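Local coordinates for protein inositol-3-phosphate synthase (Caenorhabditis elegans, PDB 1VKO) that belongs to the myo-inositol-1-phosphate synthase family and binds nicotinamide-adenine-dinucleotide in a Rossmann-type domain, within an assembly of four chains, at residues L25-P30 and A513-D518; T77-V82 and C242-W247; A229-F234 and V287-E292. All coordinates share one frame; numbering follows the deposited sequence.

Contact 1 of 3, residues L25-P30 and A513-D518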
loop_
_atom_site.group_PDB
_atom_site.type_symbol
_atom_site.label_atom_id
_atom_site.label_comp_id
_atom_site.label_asym_id
_atom_site.label_seq_id
_atom_site.Cartn_x
_atom_site.Cartn_y
_atom_site.Cartn_z
ATOM N N LEU A 25 4.610 43.747 -9.326
ATOM C CA LEU A 25 4.538 43.772 -7.871
ATOM C C LEU A 25 5.518 44.867 -7.442
ATOM O O LEU A 25 6.720 44.758 -7.706
ATOM C CB LEU A 25 4.946 42.388 -7.343
ATOM C CG LEU A 25 4.888 41.888 -5.895
ATOM C CD1 LEU A 25 3.498 41.957 -5.321
ATOM C CD2 LEU A 25 5.384 40.445 -5.810
ATOM N N ILE A 26 5.003 45.936 -6.821
ATOM C CA ILE A 26 5.758 47.197 -6.624
ATOM C C ILE A 26 6.010 47.512 -5.140
ATOM O O ILE A 26 5.072 47.574 -4.352
ATOM C CB ILE A 26 5.031 48.376 -7.324
ATOM C CG1 ILE A 26 4.721 48.040 -8.789
ATOM C CG2 ILE A 26 5.872 49.655 -7.290
ATOM C CD1 ILE A 26 3.538 48.793 -9.338
ATOM N N VAL A 27 7.281 47.688 -4.765
ATOM C CA VAL A 27 7.681 47.878 -3.368
ATOM C C VAL A 27 7.585 49.345 -2.977
ATOM O O VAL A 27 7.994 50.207 -3.747
ATOM C CB VAL A 27 9.182 47.594 -3.163
ATOM C CG1 VAL A 27 9.461 47.196 -1.706
ATOM C CG2 VAL A 27 9.743 46.618 -4.211
ATOM N N GLU A 28 7.142 49.613 -1.749
ATOM C CA GLU A 28 7.036 50.974 -1.218
ATOM C C GLU A 28 7.863 51.073 0.082
ATOM O O GLU A 28 7.366 50.796 1.166
ATOM C CB GLU A 28 5.550 51.252 -0.947
ATOM C CG GLU A 28 4.998 52.572 -1.457
ATOM C CD GLU A 28 5.171 52.761 -2.954
ATOM O OE1 GLU A 28 4.618 51.960 -3.748
ATOM O OE2 GLU A 28 5.863 53.735 -3.332
ATOM N N SER A 29 9.135 51.447 -0.009
ATOM C CA SER A 29 9.990 51.401 1.198
ATOM C C SER A 29 11.085 52.452 1.247
ATOM O O SER A 29 11.724 52.710 0.225
ATOM C CB SER A 29 10.626 50.013 1.367
ATOM O OG SER A 29 11.344 49.914 2.586
ATOM N N PRO A 30 11.311 53.043 2.431
ATOM C CA PRO A 30 12.442 53.998 2.634
ATOM C C PRO A 30 13.800 53.315 2.564
ATOM O O PRO A 30 14.837 53.988 2.554
ATOM C CB PRO A 30 12.209 54.554 4.052
ATOM C CG PRO A 30 11.267 53.563 4.740
ATOM C CD PRO A 30 10.480 52.894 3.647
ATOM N N ALA A 513 13.739 41.882 -2.677
ATOM C CA ALA A 513 12.692 42.715 -3.310
ATOM C C ALA A 513 12.201 43.866 -2.460
ATOM O O ALA A 513 11.623 44.816 -3.005
ATOM C CB ALA A 513 11.505 41.875 -3.753
ATOM N N GLY A 514 12.400 43.762 -1.142
ATOM C CA GLY A 514 12.119 44.847 -0.198
ATOM C C GLY A 514 11.006 44.574 0.804
ATOM O O GLY A 514 10.717 45.397 1.674
ATOM N N PHE A 515 10.380 43.407 0.711
ATOM C CA PHE A 515 9.212 43.134 1.564
ATOM C C PHE A 515 9.208 41.779 2.293
ATOM O O PHE A 515 8.329 40.952 2.037
ATOM C CB PHE A 515 7.901 43.364 0.793
ATOM C CG PHE A 515 7.880 42.778 -0.604
ATOM C CD1 PHE A 515 7.663 41.421 -0.799
ATOM C CD2 PHE A 515 8.005 43.604 -1.723
ATOM C CE1 PHE A 515 7.604 40.874 -2.065
ATOM C CE2 PHE A 515 7.959 43.064 -3.014
ATOM C CZ PHE A 515 7.743 41.693 -3.179
ATOM N N PRO A 516 10.178 41.551 3.180
ATOM C CA PRO A 516 10.166 40.363 4.019
ATOM C C PRO A 516 9.260 40.663 5.167
ATOM O O PRO A 516 8.999 41.823 5.374
ATOM C CB PRO A 516 11.624 40.245 4.518
ATOM C CG PRO A 516 12.237 41.677 4.351
ATOM C CD PRO A 516 11.352 42.409 3.426
ATOM N N SER A 517 8.815 39.647 5.922
ATOM C CA SER A 517 7.888 39.829 7.058
ATOM C C SER A 517 7.895 38.707 8.108
ATOM O O SER A 517 8.647 37.721 8.008
ATOM C CB SER A 517 6.469 39.983 6.544
ATOM O OG SER A 517 5.974 38.740 6.110
ATOM N N ASP A 518 7.044 38.866 9.113
ATOM C CA ASP A 518 6.788 37.814 10.083
ATOM C C ASP A 518 5.449 37.148 9.839
ATOM O O ASP A 518 4.705 36.840 10.781
ATOM C CB ASP A 518 6.803 38.407 11.478
ATOM C CG ASP A 518 8.178 38.825 11.900
ATOM O OD1 ASP A 518 9.121 38.019 11.732
ATOM O OD2 ASP A 518 8.399 39.932 12.418
HETATM O O HOH W 1 12.069 47.581 3.549
#

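Contact 2 of 3, residues T77-V82 and C242-W247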
loop_
_atom_site.group_PDB
_atom_site.type_symbol
_atom_site.label_atom_id
_atom_site.label_comp_id
_atom_site.label_asym_id
_atom_site.label_seq_id
_atom_site.Cartn_x
_atom_site.Cartn_y
_atom_site.Cartn_z
ATOM N N THR A 77 21.213 33.874 -21.216
ATOM C CA THR A 77 21.697 32.690 -20.479
ATOM C C THR A 77 21.752 31.392 -21.275
ATOM O O THR A 77 20.753 30.922 -21.794
ATOM C CB THR A 77 20.839 32.527 -19.201
ATOM O OG1 THR A 77 21.112 33.635 -18.340
ATOM C CG2 THR A 77 21.249 31.325 -18.357
ATOM N N GLY A 78 22.942 30.819 -21.370
ATOM C CA GLY A 78 23.096 29.509 -22.006
ATOM C C GLY A 78 23.268 28.443 -20.946
ATOM O O GLY A 78 23.939 28.676 -19.936
ATOM N N LEU A 79 22.668 27.278 -21.192
ATOM C CA LEU A 79 22.843 26.091 -20.326
ATOM C C LEU A 79 23.405 24.924 -21.108
ATOM O O LEU A 79 22.858 24.531 -22.171
ATOM C CB LEU A 79 21.517 25.684 -19.604
ATOM C CG LEU A 79 21.481 24.404 -18.727
ATOM C CD1 LEU A 79 22.386 24.545 -17.516
ATOM C CD2 LEU A 79 20.084 24.087 -18.248
ATOM N N LEU A 80 24.485 24.364 -20.563
ATOM C CA LEU A 80 25.153 23.234 -21.170
ATOM C C LEU A 80 25.013 21.982 -20.330
ATOM O O LEU A 80 25.534 21.914 -19.194
ATOM C CB LEU A 80 26.655 23.521 -21.350
ATOM C CG LEU A 80 27.112 24.585 -22.325
ATOM C CD1 LEU A 80 28.476 25.140 -21.895
ATOM C CD2 LEU A 80 27.160 24.005 -23.713
ATOM N N LEU A 81 24.377 20.953 -20.885
ATOM C CA LEU A 81 24.145 19.758 -20.059
ATOM C C LEU A 81 25.082 18.672 -20.436
ATOM O O LEU A 81 25.262 18.369 -21.622
ATOM C CB LEU A 81 22.697 19.275 -20.162
ATOM C CG LEU A 81 21.598 20.320 -19.903
ATOM C CD1 LEU A 81 20.190 19.790 -20.078
ATOM C CD2 LEU A 81 21.747 20.887 -18.511
ATOM N N VAL A 82 25.682 18.069 -19.437
ATOM C CA VAL A 82 26.417 16.837 -19.678
ATOM C C VAL A 82 25.440 15.701 -19.537
ATOM O O VAL A 82 24.698 15.606 -18.535
ATOM C CB VAL A 82 27.615 16.682 -18.753
ATOM C CG1 VAL A 82 28.525 15.578 -19.271
ATOM C CG2 VAL A 82 28.366 18.020 -18.651
ATOM N N CYS A 242 25.523 34.799 -19.251
ATOM C CA CYS A 242 25.617 33.797 -18.161
ATOM C C CYS A 242 25.667 32.401 -18.744
ATOM O O CYS A 242 24.782 32.007 -19.505
ATOM C CB CYS A 242 24.430 33.887 -17.198
ATOM S SG CYS A 242 24.600 32.918 -15.675
ATOM N N VAL A 243 26.708 31.655 -18.395
ATOM C CA VAL A 243 26.852 30.290 -18.890
ATOM C C VAL A 243 26.818 29.390 -17.665
ATOM O O VAL A 243 27.574 29.615 -16.711
ATOM C CB VAL A 243 28.197 30.086 -19.645
ATOM C CG1 VAL A 243 28.370 28.657 -20.069
ATOM C CG2 VAL A 243 28.253 30.969 -20.857
ATOM N N ILE A 244 25.934 28.399 -17.697
ATOM C CA ILE A 244 25.836 27.416 -16.634
ATOM C C ILE A 244 26.060 26.050 -17.264
ATOM O O ILE A 244 25.487 25.742 -18.325
ATOM C CB ILE A 244 24.456 27.462 -15.935
ATOM C CG1 ILE A 244 24.204 28.822 -15.332
ATOM C CG2 ILE A 244 24.346 26.356 -14.817
ATOM C CD1 ILE A 244 22.690 29.202 -15.323
ATOM N N VAL A 245 26.925 25.262 -16.621
ATOM C CA VAL A 245 27.152 23.891 -16.989
ATOM C C VAL A 245 26.550 22.977 -15.922
ATOM O O VAL A 245 26.701 23.212 -14.708
ATOM C CB VAL A 245 28.631 23.599 -17.119
ATOM C CG1 VAL A 245 28.886 22.023 -17.155
ATOM C CG2 VAL A 245 29.180 24.321 -18.339
ATOM N N LEU A 246 25.865 21.932 -16.367
ATOM C CA LEU A 246 25.137 21.085 -15.429
ATOM C C LEU A 246 25.256 19.623 -15.815
ATOM O O LEU A 246 25.004 19.236 -16.976
ATOM C CB LEU A 246 23.659 21.522 -15.346
ATOM C CG LEU A 246 22.743 20.819 -14.351
ATOM C CD1 LEU A 246 21.649 21.782 -13.765
ATOM C CD2 LEU A 246 22.120 19.574 -15.009
ATOM N N TRP A 247 25.651 18.819 -14.828
ATOM C CA TRP A 247 25.820 17.403 -15.001
ATOM C C TRP A 247 24.510 16.633 -14.760
ATOM O O TRP A 247 23.973 16.568 -13.623
ATOM C CB TRP A 247 26.908 16.899 -14.043
ATOM C CG TRP A 247 27.166 15.437 -14.206
ATOM C CD1 TRP A 247 26.391 14.402 -13.743
ATOM C CD2 TRP A 247 28.258 14.836 -14.911
ATOM N NE1 TRP A 247 26.938 13.199 -14.120
ATOM C CE2 TRP A 247 28.082 13.430 -14.839
ATOM C CE3 TRP A 247 29.372 15.343 -15.617
ATOM C CZ2 TRP A 247 28.989 12.527 -15.417
ATOM C CZ3 TRP A 247 30.235 14.453 -16.229
ATOM C CH2 TRP A 247 30.053 13.051 -16.100
#

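Contact 3 of 3, residues A229-F234 and V287-E292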
loop_
_atom_site.group_PDB
_atom_site.type_symbol
_atom_site.label_atom_id
_atom_site.label_comp_id
_atom_site.label_asym_id
_atom_site.label_seq_id
_atom_site.Cartn_x
_atom_site.Cartn_y
_atom_site.Cartn_z
ATOM N N ALA A 229 37.199 24.851 -24.942
ATOM C CA ALA A 229 36.982 25.339 -26.310
ATOM C C ALA A 229 35.507 25.326 -26.632
ATOM O O ALA A 229 34.989 26.263 -27.250
ATOM C CB ALA A 229 37.775 24.462 -27.304
ATOM N N ASP A 230 34.818 24.288 -26.134
ATOM C CA ASP A 230 33.379 24.069 -26.369
ATOM C C ASP A 230 32.538 25.133 -25.716
ATOM O O ASP A 230 31.542 25.595 -26.275
ATOM C CB ASP A 230 32.940 22.675 -25.910
ATOM C CG ASP A 230 33.330 21.563 -26.895
ATOM O OD1 ASP A 230 33.570 21.833 -28.113
ATOM O OD2 ASP A 230 33.383 20.365 -26.549
ATOM N N ILE A 231 32.970 25.562 -24.541
ATOM C CA ILE A 231 32.228 26.546 -23.756
ATOM C C ILE A 231 32.344 27.944 -24.334
ATOM O O ILE A 231 31.333 28.631 -24.478
ATOM C CB ILE A 231 32.722 26.524 -22.294
ATOM C CG1 ILE A 231 32.299 25.207 -21.626
ATOM C CG2 ILE A 231 32.206 27.753 -21.529
ATOM C CD1 ILE A 231 32.962 24.957 -20.325
ATOM N N ARG A 232 33.574 28.357 -24.665
ATOM C CA ARG A 232 33.824 29.696 -25.187
ATOM C C ARG A 232 33.052 29.943 -26.462
ATOM O O ARG A 232 32.526 31.028 -26.657
ATOM C CB ARG A 232 35.293 29.909 -25.510
ATOM C CG ARG A 232 36.223 29.893 -24.352
ATOM C CD ARG A 232 37.595 30.412 -24.727
ATOM N NE ARG A 232 38.673 29.519 -24.279
ATOM C CZ ARG A 232 39.267 28.595 -25.027
ATOM N NH1 ARG A 232 38.918 28.402 -26.297
ATOM N NH2 ARG A 232 40.231 27.869 -24.500
ATOM N N LYS A 233 33.004 28.938 -27.328
ATOM C CA LYS A 233 32.339 29.074 -28.622
ATOM C C LYS A 233 30.829 29.161 -28.448
ATOM O O LYS A 233 30.157 29.864 -29.183
ATOM C CB LYS A 233 32.728 27.913 -29.541
ATOM C CG LYS A 233 31.822 27.729 -30.755
ATOM C CD LYS A 233 32.302 26.567 -31.599
ATOM C CE LYS A 233 31.163 25.975 -32.396
ATOM N NZ LYS A 233 31.643 24.754 -33.086
ATOM N N PHE A 234 30.305 28.440 -27.464
ATOM C CA PHE A 234 28.897 28.485 -27.155
ATOM C C PHE A 234 28.578 29.897 -26.669
ATOM O O PHE A 234 27.611 30.504 -27.113
ATOM C CB PHE A 234 28.594 27.415 -26.075
ATOM C CG PHE A 234 27.158 27.343 -25.655
ATOM C CD1 PHE A 234 26.173 26.924 -26.535
ATOM C CD2 PHE A 234 26.788 27.690 -24.359
ATOM C CE1 PHE A 234 24.830 26.860 -26.122
ATOM C CE2 PHE A 234 25.469 27.621 -23.942
ATOM C CZ PHE A 234 24.488 27.202 -24.822
ATOM N N VAL A 287 36.147 21.693 -13.903
ATOM C CA VAL A 287 37.319 22.555 -14.200
ATOM C C VAL A 287 37.167 23.388 -15.488
ATOM O O VAL A 287 37.389 24.593 -15.483
ATOM C CB VAL A 287 38.626 21.734 -14.136
ATOM C CG1 VAL A 287 39.838 22.562 -14.543
ATOM C CG2 VAL A 287 38.843 21.232 -12.716
ATOM N N ALA A 288 36.736 22.775 -16.581
ATOM C CA ALA A 288 36.543 23.532 -17.817
ATOM C C ALA A 288 35.540 24.685 -17.657
ATOM O O ALA A 288 35.629 25.704 -18.353
ATOM C CB ALA A 288 36.112 22.623 -18.902
ATOM N N SER A 289 34.590 24.499 -16.736
ATOM C CA SER A 289 33.477 25.417 -16.506
ATOM C C SER A 289 34.011 26.608 -15.754
ATOM O O SER A 289 33.847 27.755 -16.193
ATOM C CB SER A 289 32.353 24.745 -15.693
ATOM O OG SER A 289 31.944 23.544 -16.315
ATOM N N ILE A 290 34.666 26.317 -14.634
ATOM C CA ILE A 290 35.186 27.349 -13.768
ATOM C C ILE A 290 36.200 28.186 -14.512
ATOM O O ILE A 290 36.069 29.404 -14.545
ATOM C CB ILE A 290 35.814 26.752 -12.494
ATOM C CG1 ILE A 290 34.739 26.091 -11.644
ATOM C CG2 ILE A 290 36.525 27.840 -11.715
ATOM C CD1 ILE A 290 35.300 25.021 -10.699
ATOM N N LEU A 291 37.178 27.537 -15.139
ATOM C CA LEU A 291 38.217 28.265 -15.886
ATOM C C LEU A 291 37.665 29.192 -16.959
ATOM O O LEU A 291 38.275 30.200 -17.261
ATOM C CB LEU A 291 39.303 27.316 -16.445
ATOM C CG LEU A 291 40.043 26.610 -15.306
ATOM C CD1 LEU A 291 40.807 25.504 -15.859
ATOM C CD2 LEU A 291 40.966 27.541 -14.599
ATOM N N GLU A 292 36.485 28.867 -17.482
ATOM C CA GLU A 292 35.771 29.721 -18.451
ATOM C C GLU A 292 34.702 30.647 -17.863
ATOM O O GLU A 292 33.903 31.225 -18.607
ATOM C CB GLU A 292 35.123 28.847 -19.513
ATOM C CG GLU A 292 36.120 28.095 -20.368
ATOM C CD GLU A 292 37.032 29.037 -21.131
ATOM O OE1 GLU A 292 36.603 30.195 -21.368
ATOM O OE2 GLU A 292 38.166 28.625 -21.485
#

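Contact 1 of 3, residues L25-P30 and A513-D518
Val27 and Leu25 approach Phe515 where strand 24-27, at the start of the model, passes the turn that follows helix 498-513. The strand also pairs in parallel with a strand of the second subunit, so a beta sheet runs on across the interface. The tight side is apolar. Leu25 and Phe515 cross obliquely, with Leu25 CD2 3.7 Å from Phe515 CZ and Leu25 CG 3.9 Å from that same ring atom. Val27 CG1 approaches the edge of the ring near its plane, 3.9 Å from Phe515 CD2, and lies equally close to the bare CA of Gly514. Gly514 is the first residue to leave helical geometry, and with positive phi (115°) it ends the helix. The ring is brought to the strand from the position between the backbone N and carbonyl carbon of Phe515 (chi1 45°). Ile145 of a nearby loop also packs on it, as does Val59 of the second subunit. Beyond Val27 the contact is looser and wetter. Glu28 points away and is exposed, its OE1 bonded to His58 ND1 of the second subunit. No hydrogen bond joins segments 25-30 and 513-518 directly; at Ser29 a water makes the link. Ser29 OG, which is also bonded to Asn31 N, is joined to the turn by this one molecule. That water sits 2.6 Å from Ser29 OG and donates to Gly514 O at 3.2 Å.

Contact 2 of 3, residues T77-V82 and C242-W247
Leu80 lies beside Val245, and its side chain lies over the neighbouring strand. Its CB sits 3.9 Å from Ile244 O and 4.0 Å from Val245 CG2. CG, anti to the carbonyl carbon (chi1 -67°), comes against the ring of Phe234 in helix 220-238, and CD2 also lies against that ring. At the tip, CD1 touches two valines of the neighbouring strand, 3.7 Å from Val245 CG2 and 4.0 Å from Val243 CG1. The backbones beneath run parallel, their axes 4.7 Å apart and 20° from alignment, as two adjacent inner strands of the parallel sheet of a Rossmann-type fold. Five hydrogen bonds alternate between them: Gly78 and Leu80 each use both N and O, and Val82 N closes the series on Leu246 O at 2.8 Å. On the sheet face of Leu79 and Leu81, Leu79 CD1 reaches across to Ile244 CG2 at 3.8 Å and also touches Leu246 CB. Leu81 and Leu246 lie side by side, pointing the same way, and helix 440-458 covers Leu79. At the C-terminal end, Val82 CG1 touches Trp247 CZ3 at 3.7 Å, and both residues contact the bound NAD.

Contact 3 of 3, residues A229-F234 and V287-E292
The guanidinium of Arg232 and the carboxylate of Glu292 meet with their planes 77° apart, far from the flat, two-pronged pairing of which these groups are capable. One face of the guanidinium lies over the backbone N of Ala229, a turn earlier in the same helix and displaced toward the rim. Glu292 OE2 approaches the group obliquely and takes a single bond from Arg232 NE, 3.0 Å long but weak, since the angle at the hydrogen is only 128°. The carboxylate also lies against the aliphatic part of the arginine: Glu292 OE1 is 3.0 Å from Arg232 CG and 3.5 Å from Arg232 CD, a tight fit. A bend in the glutamate chain at chi2 (-61°) turns its CD back toward helix 220-238. Beneath this pair the contact is apolar. Ile231 CG2 packs on Glu292 CB at 3.7 Å, while Ile231 CD1 reaches the last turns of helix 281-291, 3.4 Å from Ala288 O and 4.2 Å from Ala288 CB. Ser289 comes within reach of the same methyl through its CA at 3.9 Å. The two helices are neighbours on one face of the Rossmann-type parallel sheet, and each leads into a sheet strand, 242-247 and 295-298. Ala288 also packs on Leu224 and Ile227 of helix 220-238, so the interface extends toward the start of that helix. Glu292 OE2 has a second salt bridge, to Arg228 NE, and Arg232 NH2 forms a long, weak ion pair with Glu225. The two positive groups near OE2 would be expected to favour the ionised carboxylate, although the Arg232 bond is weak and bent.

How the contacts relate
Contacts 2 and 3 belong to one layered unit, their centres 10 Å apart: the strands of contact 2 are adjacent inner strands of the parallel sheet, and the helices of contact 3 cover one of its faces. They touch directly, Leu80 CD1 lying 3.8 Å from Ile231 CG1 and Val245 CB 3.4 Å from Ser289 OG. Along the chain their segments alternate, helix 220-238 being followed after a short loop by strand 242-247, so the two contacts are interleaved in sequence, as helix and strand layers of the Rossmann-type domain that binds NAD. Contact 1 stands apart, its centre 32 Å from contact 2 and 38 Å from contact 3. It joins near-terminal parts of the chain, encloses both others in sequence, and lies at the interface with the second subunit.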